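Local coordinates for protein CLPV1 (Pseudomonas aeruginosa, PDB 4UQW), which probably uses its N domain to recognise the type VI secretion sheath that this AAA+ ATPase is thought to disassemble, at residues I6-L11 with I87-S92; E39-F44 with K71-A76; I121-L124 with S128-H131; V145-L148 with E154-G157. All coordinates share one frame; numbering follows the deposited sequence.

Interaction 1: I6-L11 with I87-S92; sequences ISRVAL and ITDLSS
The guanidinium of Arg8 has a methyl of Leu90 over one face: CD1 sits 3.7 Å from the plane, over its centre, and the isobutyl group and the arginine come at each other from opposite directions. While this face is covered, the end of the same group is held by Asp89. NH1 and NH2 both reach a single carboxylate oxygen, OD1, in an end-on salt bridge, with NH1 at 3.0 Å and NH2 at 2.9 Å from Asp89 OD1. The oxygen stays close to the guanidinium plane, but the carboxylate itself is turned 81° against that plane, so the two flat groups do not pair side by side. NH1 meets OD1 nearly along its C-O axis, whereas NH2 comes from above the carboxylate plane; the N-H···O angles of 140° and 146° are bent, as expected when two donors share one acceptor. A third donor, the backbone N of Leu90, reaches Asp89 OD1 at 2.7 Å. Arg8 spans the gap because its chain, starting at the first turn of helix 8-12, is extended from CG to NE. NE forms a salt bridge with Glu95 of helix 92-108, so the arginine has a second carboxylate partner. Arg8 and Leu90, with Phe12 and Tyr20, also line the pocket that holds a benzamidine, probably from the crystallisation liquor. Two carboxylates on one guanidinium probably favour its charged form and, with the methyl over one face, fix its plane at the surface next to strand 89-90.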
loop_
_atom_site.group_PDB
_atom_site.type_symbol
_atom_site.label_atom_id
_atom_site.label_comp_id
_atom_site.label_asym_id
_atom_site.label_seq_id
_atom_site.Cartn_x
_atom_site.Cartn_y
_atom_site.Cartn_z
ATOM N N ILE A 6 -13.478 13.734 6.669
ATOM C CA ILE A 6 -12.513 13.918 5.595
ATOM C C ILE A 6 -12.970 13.218 4.337
ATOM O O ILE A 6 -13.443 12.070 4.409
ATOM C CB ILE A 6 -11.145 13.366 6.026
ATOM C CG1 ILE A 6 -10.590 14.326 7.087
ATOM C CG2 ILE A 6 -10.145 13.317 4.881
ATOM C CD1 ILE A 6 -9.379 13.774 7.899
ATOM N N SER A 7 -12.930 13.888 3.200
ATOM C CA SER A 7 -13.426 13.300 1.949
ATOM C C SER A 7 -12.387 12.420 1.274
ATOM O O SER A 7 -11.181 12.680 1.386
ATOM C CB SER A 7 -13.795 14.405 0.964
ATOM O OG SER A 7 -12.610 15.070 0.536
ATOM N N ARG A 8 -12.848 11.359 0.600
ATOM C CA ARG A 8 -11.887 10.542 -0.137
ATOM C C ARG A 8 -11.159 11.365 -1.207
ATOM O O ARG A 8 -9.970 11.147 -1.485
ATOM C CB ARG A 8 -12.569 9.344 -0.807
ATOM C CG ARG A 8 -12.951 8.264 0.229
ATOM C CD ARG A 8 -13.651 7.167 -0.538
ATOM N NE ARG A 8 -13.871 6.027 0.357
ATOM C CZ ARG A 8 -14.648 5.003 0.062
ATOM N NH1 ARG A 8 -15.248 4.947 -1.126
ATOM N NH2 ARG A 8 -14.768 3.981 0.926
ATOM N N VAL A 9 -11.860 12.300 -1.851
ATOM C CA VAL A 9 -11.183 13.046 -2.913
ATOM C C VAL A 9 -9.978 13.820 -2.372
ATOM O O VAL A 9 -8.922 13.926 -3.031
ATOM C CB VAL A 9 -12.198 13.992 -3.678
ATOM C CG1 VAL A 9 -12.891 14.980 -2.734
ATOM C CG2 VAL A 9 -11.491 14.728 -4.797
ATOM N N ALA A 10 -10.118 14.369 -1.168
ATOM C CA ALA A 10 -8.975 15.061 -0.557
ATOM C C ALA A 10 -7.888 14.097 -0.083
ATOM O O ALA A 10 -6.682 14.361 -0.304
ATOM C CB ALA A 10 -9.456 15.911 0.663
ATOM N N LEU A 11 -8.300 13.017 0.561
ATOM C CA LEU A 11 -7.359 12.052 1.130
ATOM C C LEU A 11 -6.545 11.367 0.016
ATOM O O LEU A 11 -5.304 11.402 -0.018
ATOM C CB LEU A 11 -8.152 11.023 1.960
ATOM C CG LEU A 11 -7.362 9.862 2.530
ATOM C CD1 LEU A 11 -6.326 10.338 3.539
ATOM C CD2 LEU A 11 -8.397 8.848 3.136
ATOM N N ILE A 87 -22.286 -3.656 -4.180
ATOM C CA ILE A 87 -21.500 -2.627 -4.807
ATOM C C ILE A 87 -20.121 -2.691 -4.140
ATOM O O ILE A 87 -20.002 -2.737 -2.905
ATOM C CB ILE A 87 -22.128 -1.231 -4.650
ATOM C CG1 ILE A 87 -21.248 -0.187 -5.323
ATOM C CG2 ILE A 87 -22.371 -0.893 -3.181
ATOM C CD1 ILE A 87 -21.945 1.158 -5.492
ATOM N N THR A 88 -19.090 -2.712 -4.963
ATOM C CA THR A 88 -17.723 -2.761 -4.488
ATOM C C THR A 88 -17.428 -1.488 -3.685
ATOM O O THR A 88 -17.928 -0.406 -3.995
ATOM C CB THR A 88 -16.762 -2.849 -5.662
ATOM O OG1 THR A 88 -17.303 -3.768 -6.622
ATOM C CG2 THR A 88 -15.370 -3.298 -5.223
ATOM N N ASP A 89 -16.524 -1.599 -2.699
ATOM C CA ASP A 89 -16.063 -0.408 -1.964
ATOM C C ASP A 89 -14.592 -0.576 -1.599
ATOM O O ASP A 89 -14.003 -1.600 -1.814
ATOM C CB ASP A 89 -16.907 -0.155 -0.679
ATOM C CG ASP A 89 -17.032 1.316 -0.319
ATOM O OD1 ASP A 89 -16.206 2.118 -0.750
ATOM O OD2 ASP A 89 -18.015 1.710 0.346
ATOM N N LEU A 90 -14.028 0.508 -1.041
ATOM C CA LEU A 90 -12.641 0.425 -0.535
ATOM C C LEU A 90 -12.609 -0.084 0.871
ATOM O O LEU A 90 -13.459 0.271 1.650
ATOM C CB LEU A 90 -11.993 1.798 -0.513
ATOM C CG LEU A 90 -12.037 2.522 -1.849
ATOM C CD1 LEU A 90 -11.454 3.996 -1.630
ATOM C CD2 LEU A 90 -11.297 1.811 -2.975
ATOM N N SER A 91 -11.661 -0.971 1.200
ATOM C CA SER A 91 -11.403 -1.335 2.585
ATOM C C SER A 91 -11.059 -0.121 3.479
ATOM O O SER A 91 -10.286 0.754 3.063
ATOM C CB SER A 91 -10.208 -2.282 2.619
ATOM O OG SER A 91 -9.817 -2.614 3.963
ATOM N N SER A 92 -11.567 -0.139 4.708
ATOM C CA SER A 92 -11.168 0.881 5.648
ATOM C C SER A 92 -9.641 0.917 5.785
ATOM O O SER A 92 -9.051 1.974 5.999
ATOM C CB SER A 92 -11.843 0.627 6.996
ATOM O OG SER A 92 -11.466 1.601 7.946
#

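Interaction 2: E39-F44 with K71-A76; sequences ELVHWF and KDLTEA
Val41 points its CG2 methyl between Leu73 and Ala76, two residues three apart on helix 66-79. CG1 takes the place between the backbone N and the carbonyl carbon (chi1 66°), which leaves CG2 anti to N and turned to the facing helix. Leu73 meets it with one branch: CD2 comes within 4.0 Å of Val41 CG2. One turn further along, the CB of Ala76 approaches Val41 CG2 at 3.9 Å. The same methyl also rests 3.7 Å from the backbone O of Leu73, a plain van der Waals contact. The CA atoms of Val41 and Leu73 are 6.4 Å apart, and no hydrogen bond joins the two segments. At the start of helix 40-49, His42 turns its ring back so that ND1 accepts from the backbone N of Glu39 in the ring plane, at 2.9 Å and an angle of 170°, while NE2 bonds to Asn35. Leu136 of helix 127-136 touches Val41, Leu73 and Ala76 alike. Helix 40-49 thus packs against helix 66-79 through Val41, with helices 17-33 and 92-108 covering Trp43.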
loop_
_atom_site.group_PDB
_atom_site.type_symbol
_atom_site.label_atom_id
_atom_site.label_comp_id
_atom_site.label_asym_id
_atom_site.label_seq_id
_atom_site.Cartn_x
_atom_site.Cartn_y
_atom_site.Cartn_z
ATOM N N GLU A 39 -8.672 -4.047 -1.231
ATOM C CA GLU A 39 -7.877 -4.204 -0.012
ATOM C C GLU A 39 -6.443 -3.861 -0.227
ATOM O O GLU A 39 -5.979 -3.664 -1.357
ATOM C CB GLU A 39 -7.930 -5.653 0.461
ATOM C CG GLU A 39 -9.329 -6.063 0.953
ATOM C CD GLU A 39 -9.306 -7.409 1.621
ATOM O OE1 GLU A 39 -8.203 -7.914 1.962
ATOM O OE2 GLU A 39 -10.410 -7.962 1.790
ATOM N N LEU A 40 -5.730 -3.789 0.907
ATOM C CA LEU A 40 -4.303 -3.608 0.803
ATOM C C LEU A 40 -3.647 -4.677 -0.111
ATOM O O LEU A 40 -2.720 -4.365 -0.877
ATOM C CB LEU A 40 -3.649 -3.660 2.170
ATOM C CG LEU A 40 -3.933 -2.521 3.135
ATOM C CD1 LEU A 40 -3.295 -2.850 4.525
ATOM C CD2 LEU A 40 -3.385 -1.222 2.618
ATOM N N VAL A 41 -4.137 -5.936 -0.047
ATOM C CA VAL A 41 -3.477 -6.954 -0.868
ATOM C C VAL A 41 -3.665 -6.642 -2.389
ATOM O O VAL A 41 -2.723 -6.814 -3.177
ATOM C CB VAL A 41 -3.986 -8.360 -0.506
ATOM C CG1 VAL A 41 -5.472 -8.539 -0.858
ATOM C CG2 VAL A 41 -3.154 -9.421 -1.254
ATOM N N HIS A 42 -4.844 -6.122 -2.791
ATOM C CA HIS A 42 -5.019 -5.750 -4.202
ATOM C C HIS A 42 -4.055 -4.643 -4.589
ATOM O O HIS A 42 -3.489 -4.641 -5.683
ATOM C CB HIS A 42 -6.452 -5.241 -4.485
ATOM C CG HIS A 42 -7.530 -6.260 -4.308
ATOM N ND1 HIS A 42 -8.388 -6.189 -3.239
ATOM C CD2 HIS A 42 -7.918 -7.322 -5.057
ATOM C CE1 HIS A 42 -9.288 -7.161 -3.334
ATOM N NE2 HIS A 42 -9.018 -7.860 -4.422
ATOM N N TRP A 43 -3.924 -3.640 -3.711
ATOM C CA TRP A 43 -3.145 -2.433 -4.021
ATOM C C TRP A 43 -1.668 -2.826 -4.140
ATOM O O TRP A 43 -0.973 -2.451 -5.096
ATOM C CB TRP A 43 -3.323 -1.428 -2.893
ATOM C CG TRP A 43 -2.880 -0.033 -3.250
ATOM C CD1 TRP A 43 -2.489 0.415 -4.471
ATOM C CD2 TRP A 43 -2.874 1.056 -2.348
ATOM N NE1 TRP A 43 -2.224 1.796 -4.380
ATOM C CE2 TRP A 43 -2.509 2.198 -3.089
ATOM C CE3 TRP A 43 -3.257 1.193 -0.990
ATOM C CZ2 TRP A 43 -2.409 3.475 -2.483
ATOM C CZ3 TRP A 43 -3.177 2.435 -0.385
ATOM C CH2 TRP A 43 -2.755 3.568 -1.156
ATOM N N PHE A 44 -1.179 -3.578 -3.136
ATOM C CA PHE A 44 0.240 -3.947 -3.128
ATOM C C PHE A 44 0.543 -4.911 -4.296
ATOM O O PHE A 44 1.601 -4.801 -4.951
ATOM C CB PHE A 44 0.624 -4.583 -1.778
ATOM C CG PHE A 44 0.995 -3.565 -0.764
ATOM C CD1 PHE A 44 0.276 -2.405 -0.672
ATOM C CD2 PHE A 44 2.088 -3.745 0.100
ATOM C CE1 PHE A 44 0.592 -1.433 0.278
ATOM C CE2 PHE A 44 2.410 -2.745 1.045
ATOM C CZ PHE A 44 1.663 -1.626 1.123
ATOM N N LYS A 71 4.264 -15.064 -4.065
ATOM C CA LYS A 71 3.506 -16.281 -3.791
ATOM C C LYS A 71 2.450 -15.988 -2.696
ATOM O O LYS A 71 1.258 -16.390 -2.769
ATOM C CB LYS A 71 4.428 -17.423 -3.353
ATOM C CG LYS A 71 3.757 -18.730 -3.011
ATOM C CD LYS A 71 4.832 -19.745 -2.689
ATOM C CE LYS A 71 4.276 -21.134 -2.508
ATOM N NZ LYS A 71 3.357 -21.150 -1.345
ATOM N N ASP A 72 2.898 -15.331 -1.627
ATOM C CA ASP A 72 1.998 -15.054 -0.540
ATOM C C ASP A 72 0.859 -14.109 -0.954
ATOM O O ASP A 72 -0.291 -14.311 -0.507
ATOM C CB ASP A 72 2.777 -14.425 0.634
ATOM C CG ASP A 72 3.673 -15.446 1.366
ATOM O OD1 ASP A 72 3.504 -16.693 1.200
ATOM O OD2 ASP A 72 4.614 -15.031 2.088
ATOM N N LEU A 73 1.160 -13.073 -1.743
ATOM C CA LEU A 73 0.115 -12.138 -2.127
ATOM C C LEU A 73 -0.875 -12.810 -3.043
ATOM O O LEU A 73 -2.106 -12.571 -2.914
ATOM C CB LEU A 73 0.698 -10.891 -2.818
ATOM C CG LEU A 73 1.592 -10.055 -1.890
ATOM C CD1 LEU A 73 2.102 -8.865 -2.733
ATOM C CD2 LEU A 73 0.831 -9.543 -0.668
ATOM N N THR A 74 -0.397 -13.647 -3.960
ATOM C CA THR A 74 -1.277 -14.395 -4.879
ATOM C C THR A 74 -2.206 -15.297 -4.095
ATOM O O THR A 74 -3.433 -15.373 -4.330
ATOM C CB THR A 74 -0.475 -15.243 -5.861
ATOM O OG1 THR A 74 0.246 -14.384 -6.750
ATOM C CG2 THR A 74 -1.402 -16.159 -6.622
ATOM N N GLU A 75 -1.640 -16.012 -3.124
ATOM C CA GLU A 75 -2.471 -16.881 -2.300
ATOM C C GLU A 75 -3.511 -16.106 -1.459
ATOM O O GLU A 75 -4.696 -16.525 -1.392
ATOM C CB GLU A 75 -1.579 -17.788 -1.430
ATOM C CG GLU A 75 -0.800 -18.738 -2.356
ATOM C CD GLU A 75 0.089 -19.732 -1.614
ATOM O OE1 GLU A 75 0.042 -19.691 -0.362
ATOM O OE2 GLU A 75 0.802 -20.545 -2.284
ATOM N N ALA A 76 -3.129 -14.956 -0.874
ATOM C CA ALA A 76 -4.086 -14.128 -0.153
ATOM C C ALA A 76 -5.198 -13.640 -1.078
ATOM O O ALA A 76 -6.377 -13.612 -0.693
ATOM C CB ALA A 76 -3.355 -12.924 0.499
#

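Interaction 3: I121-L124 with S128-H131; sequences IGIL and SLRH
The backbone oxygen of Leu124 is approached by two groups: water 1 donates to it at 2.7 Å, and Arg130 NE reaches it in a weak hydrogen bond of 3.5 Å. The setting is a pair of consecutive helices, 116-124 and 127-136, joined by a two-residue connection within a mostly helical Clp N-terminal type of domain. The water also accepts from Arg130 NH2 at 2.9 Å, and so links the last carbonyl of one helix to the arginine of the next. Both Leu124 O and the water lie at the edge of the guanidinium, near its plane. Arg130 gets there by a bend: its chain leaves the backbone with CG anti to the N (chi1 176°), runs straight through CD, then turns at chi3 (31°), which brings NE back towards the preceding helix. On the way, its CG passes 4.2 Å from Leu124 CD2, the two side chains crossing at about a right angle. Ile123, Leu124 and Leu129 make the buried, mainly apolar side. Ile123 places CG2 against the backbone of Leu129, and that methyl is 3.9 Å from Leu129 CB, while Leu129 itself continues to His93 and Glu96 of helix 92-108. Leu124 extends in another direction, onto Val145 and Leu148 of helix 145-150. The exposed arginine and its water therefore bridge the outer side of the junction. Gly122 O bonds to Thr126 OG1 in the short connection, and the closest touch of the Ile123 methyl is CG2 to Leu129 O at 3.6 Å.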
loop_
_atom_site.group_PDB
_atom_site.type_symbol
_atom_site.label_atom_id
_atom_site.label_comp_id
_atom_site.label_asym_id
_atom_site.label_seq_id
_atom_site.Cartn_x
_atom_site.Cartn_y
_atom_site.Cartn_z
ATOM N N ILE A 121 5.786 3.089 5.539
ATOM C CA ILE A 121 6.135 3.595 6.844
ATOM C C ILE A 121 4.878 3.823 7.670
ATOM O O ILE A 121 4.825 3.426 8.850
ATOM C CB ILE A 121 6.918 4.917 6.720
ATOM C CG1 ILE A 121 8.321 4.600 6.179
ATOM C CG2 ILE A 121 7.004 5.649 8.082
ATOM C CD1 ILE A 121 9.060 5.871 5.677
ATOM N N GLY A 122 3.849 4.428 7.085
ATOM C CA GLY A 122 2.646 4.717 7.865
ATOM C C GLY A 122 1.991 3.413 8.365
ATOM O O GLY A 122 1.474 3.333 9.499
ATOM N N ILE A 123 1.965 2.398 7.499
ATOM C CA ILE A 123 1.457 1.088 7.922
ATOM C C ILE A 123 2.272 0.486 9.067
ATOM O O ILE A 123 1.721 -0.016 10.039
ATOM C CB ILE A 123 1.416 0.150 6.663
ATOM C CG1 ILE A 123 0.269 0.553 5.722
ATOM C CG2 ILE A 123 1.276 -1.359 7.062
ATOM C CD1 ILE A 123 0.369 -0.083 4.280
ATOM N N LEU A 124 3.594 0.521 8.945
ATOM C CA LEU A 124 4.413 -0.091 9.992
ATOM C C LEU A 124 4.278 0.603 11.327
ATOM O O LEU A 124 4.441 -0.026 12.387
ATOM C CB LEU A 124 5.909 -0.120 9.591
ATOM C CG LEU A 124 6.224 -1.021 8.386
ATOM C CD1 LEU A 124 7.666 -0.793 7.898
ATOM C CD2 LEU A 124 5.938 -2.497 8.724
ATOM N N SER A 128 -2.516 -1.868 14.052
ATOM C CA SER A 128 -3.554 -2.628 13.315
ATOM C C SER A 128 -3.215 -2.809 11.835
ATOM O O SER A 128 -3.498 -3.888 11.235
ATOM C CB SER A 128 -4.899 -1.936 13.447
ATOM O OG SER A 128 -4.800 -0.627 12.922
ATOM N N LEU A 129 -2.590 -1.807 11.208
ATOM C CA LEU A 129 -2.199 -1.920 9.798
ATOM C C LEU A 129 -0.997 -2.821 9.654
ATOM O O LEU A 129 -0.960 -3.628 8.728
ATOM C CB LEU A 129 -1.876 -0.515 9.195
ATOM C CG LEU A 129 -3.065 0.426 9.269
ATOM C CD1 LEU A 129 -2.612 1.750 8.653
ATOM C CD2 LEU A 129 -4.296 -0.106 8.490
ATOM N N ARG A 130 -0.062 -2.756 10.597
ATOM C CA ARG A 130 1.108 -3.624 10.496
ATOM C C ARG A 130 0.676 -5.097 10.650
ATOM O O ARG A 130 1.205 -5.965 9.940
ATOM C CB ARG A 130 2.153 -3.236 11.547
ATOM C CG ARG A 130 3.363 -4.194 11.524
ATOM C CD ARG A 130 4.439 -3.828 12.510
ATOM N NE ARG A 130 3.916 -3.187 13.710
ATOM C CZ ARG A 130 3.579 -3.818 14.832
ATOM N NH1 ARG A 130 3.696 -5.141 14.914
ATOM N NH2 ARG A 130 3.128 -3.119 15.874
ATOM N N HIS A 131 -0.321 -5.339 11.491
ATOM C CA HIS A 131 -0.798 -6.712 11.685
ATOM C C HIS A 131 -1.486 -7.198 10.426
ATOM O O HIS A 131 -1.327 -8.391 10.013
ATOM C CB HIS A 131 -1.728 -6.762 12.925
ATOM C CG HIS A 131 -2.376 -8.082 13.166
ATOM N ND1 HIS A 131 -1.693 -9.165 13.673
ATOM C CD2 HIS A 131 -3.656 -8.488 12.984
ATOM C CE1 HIS A 131 -2.526 -10.187 13.789
ATOM N NE2 HIS A 131 -3.723 -9.800 13.377
HETATM O O HOH W 1 3.066 -0.500 14.704
#

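Interaction 4: V145-L148 with E154-G157; sequences VEAL and EYVG
Apolar packing carries this contact, with Tyr155 set against two consecutive residues, Ala147 and Leu148. Leu148 uses one branch: in the conformer described here, CD1 lies 3.7 Å from Tyr155 CB and 3.9 Å from Tyr155 CG, so the methyl meets the root of the aromatic side chain, and the two side chains run obliquely to each other. In that conformer the leucine stands with CG anti to the backbone N (chi1 -170°), which brings its end nearer to the tyrosine than its first bond would suggest. The backbone of Leu148 contributes as well, its CA lying over one face of the phenol ring. At the far end of the ring, the methyl of Ala147 touches the hydroxyl, CB to Tyr155 OH being 3.4 Å, and it reaches Tyr155 CZ at 3.9 Å. Leu148 and Ala147 together touch Tyr155 from CB to the hydroxyl.

No hydrogen bond joins the two segments. Tyr155 also touches Gln61 of helix 54-61 and Ser62, while Leu148 extends inward to Val120 and Ile121 of helix 116-124. Gly157, with a positive phi of 53°, ends helix 152-156 just after the contact. The arrangement, near the C-terminal end of the N domain, is one of two short consecutive helices, 145-150 and 152-156, separated by Arg151 alone and packed through the tyrosine.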
loop_
_atom_site.group_PDB
_atom_site.type_symbol
_atom_site.label_atom_id
_atom_site.label_comp_id
_atom_site.label_asym_id
_atom_site.label_seq_id
_atom_site.Cartn_x
_atom_site.Cartn_y
_atom_site.Cartn_z
ATOM N N VAL A 145 11.038 -0.508 10.510
ATOM C CA VAL A 145 10.655 0.880 10.225
ATOM C C VAL A 145 11.733 1.886 10.649
ATOM O O VAL A 145 11.818 2.966 10.060
ATOM C CB VAL A 145 9.265 1.203 10.866
ATOM C CG1 VAL A 145 9.341 1.296 12.395
ATOM C CG2 VAL A 145 8.679 2.532 10.290
ATOM N N GLU A 146 12.548 1.577 11.660
ATOM C CA GLU A 146 13.596 2.496 12.057
ATOM C C GLU A 146 14.624 2.683 10.948
ATOM O O GLU A 146 15.134 3.796 10.722
ATOM C CB GLU A 146 14.307 1.977 13.332
ATOM C CG GLU A 146 13.411 1.735 14.544
ATOM C CD GLU A 146 12.544 2.932 14.908
ATOM O OE1 GLU A 146 13.013 4.084 14.746
ATOM O OE2 GLU A 146 11.393 2.714 15.364
ATOM N N ALA A 147 14.898 1.606 10.211
ATOM C CA ALA A 147 15.845 1.656 9.104
ATOM C C ALA A 147 15.220 2.399 7.941
ATOM O O ALA A 147 15.844 3.219 7.265
ATOM C CB ALA A 147 16.253 0.241 8.688
ATOM N N LEU A 148 13.950 2.112 7.685
ATOM C CA LEU A 148 13.283 2.718 6.571
ATOM C C LEU A 148 13.108 4.241 6.740
ATOM O O LEU A 148 13.174 4.970 5.763
ATOM C CB LEU A 148 11.922 2.014 6.379
ATOM C CG LEU A 148 11.125 2.302 5.133
ATOM C CD1 LEU A 148 11.974 2.092 3.886
ATOM C CD2 LEU A 148 9.893 1.359 5.139
ATOM N N GLU A 154 18.331 5.367 0.855
ATOM C CA GLU A 154 19.075 4.152 0.572
ATOM C C GLU A 154 18.101 3.008 0.219
ATOM O O GLU A 154 18.385 2.177 -0.653
ATOM C CB GLU A 154 19.911 3.764 1.782
ATOM C CG GLU A 154 20.703 2.499 1.529
ATOM C CD GLU A 154 21.619 2.140 2.706
ATOM O OE1 GLU A 154 21.797 2.961 3.628
ATOM O OE2 GLU A 154 22.185 1.038 2.684
ATOM N N TYR A 155 16.978 2.936 0.938
ATOM C CA TYR A 155 16.030 1.854 0.664
ATOM C C TYR A 155 15.324 2.020 -0.674
ATOM O O TYR A 155 15.070 1.016 -1.347
ATOM C CB TYR A 155 15.007 1.703 1.828
ATOM C CG TYR A 155 15.582 0.859 2.942
ATOM C CD1 TYR A 155 16.540 1.382 3.805
ATOM C CD2 TYR A 155 15.186 -0.461 3.109
ATOM C CE1 TYR A 155 17.113 0.602 4.793
ATOM C CE2 TYR A 155 15.741 -1.240 4.132
ATOM C CZ TYR A 155 16.692 -0.704 4.951
ATOM O OH TYR A 155 17.261 -1.479 5.944
ATOM N N VAL A 156 15.038 3.249 -1.122
ATOM C CA VAL A 156 14.238 3.326 -2.333
ATOM C C VAL A 156 15.095 3.487 -3.591
ATOM O O VAL A 156 14.553 3.371 -4.690
ATOM C CB VAL A 156 13.168 4.420 -2.300
ATOM C CG1 VAL A 156 12.176 4.179 -1.131
ATOM C CG2 VAL A 156 13.808 5.853 -2.164
ATOM N N GLY A 157 16.403 3.724 -3.443
ATOM C CA GLY A 157 17.317 3.681 -4.593
ATOM C C GLY A 157 16.869 4.570 -5.744
ATOM O O GLY A 157 16.640 5.770 -5.562
#

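Overall arrangement
From the N terminus, helix 8-12 meets strand 89-90 in interaction 1, closing a long loop of the chain. Interaction 2 falls within that loop, joining helices 40-49 and 66-79; the two touch where Ser91 CB packs on Glu39 CA. Interactions 3 and 4 follow in series, each closing a short turn: helix 116-124 with helix 127-136, then helix 145-150 with helix 152-156. Phe44 and Leu40 reach Ile123, linking interactions 2 and 3, and Ile121 and Leu124 pack on Val145 and Leu148, linking 3 and 4. No loops cross. Interactions 1 and 4, centres about 28 Å apart, lie on opposite sides of the chain's centre.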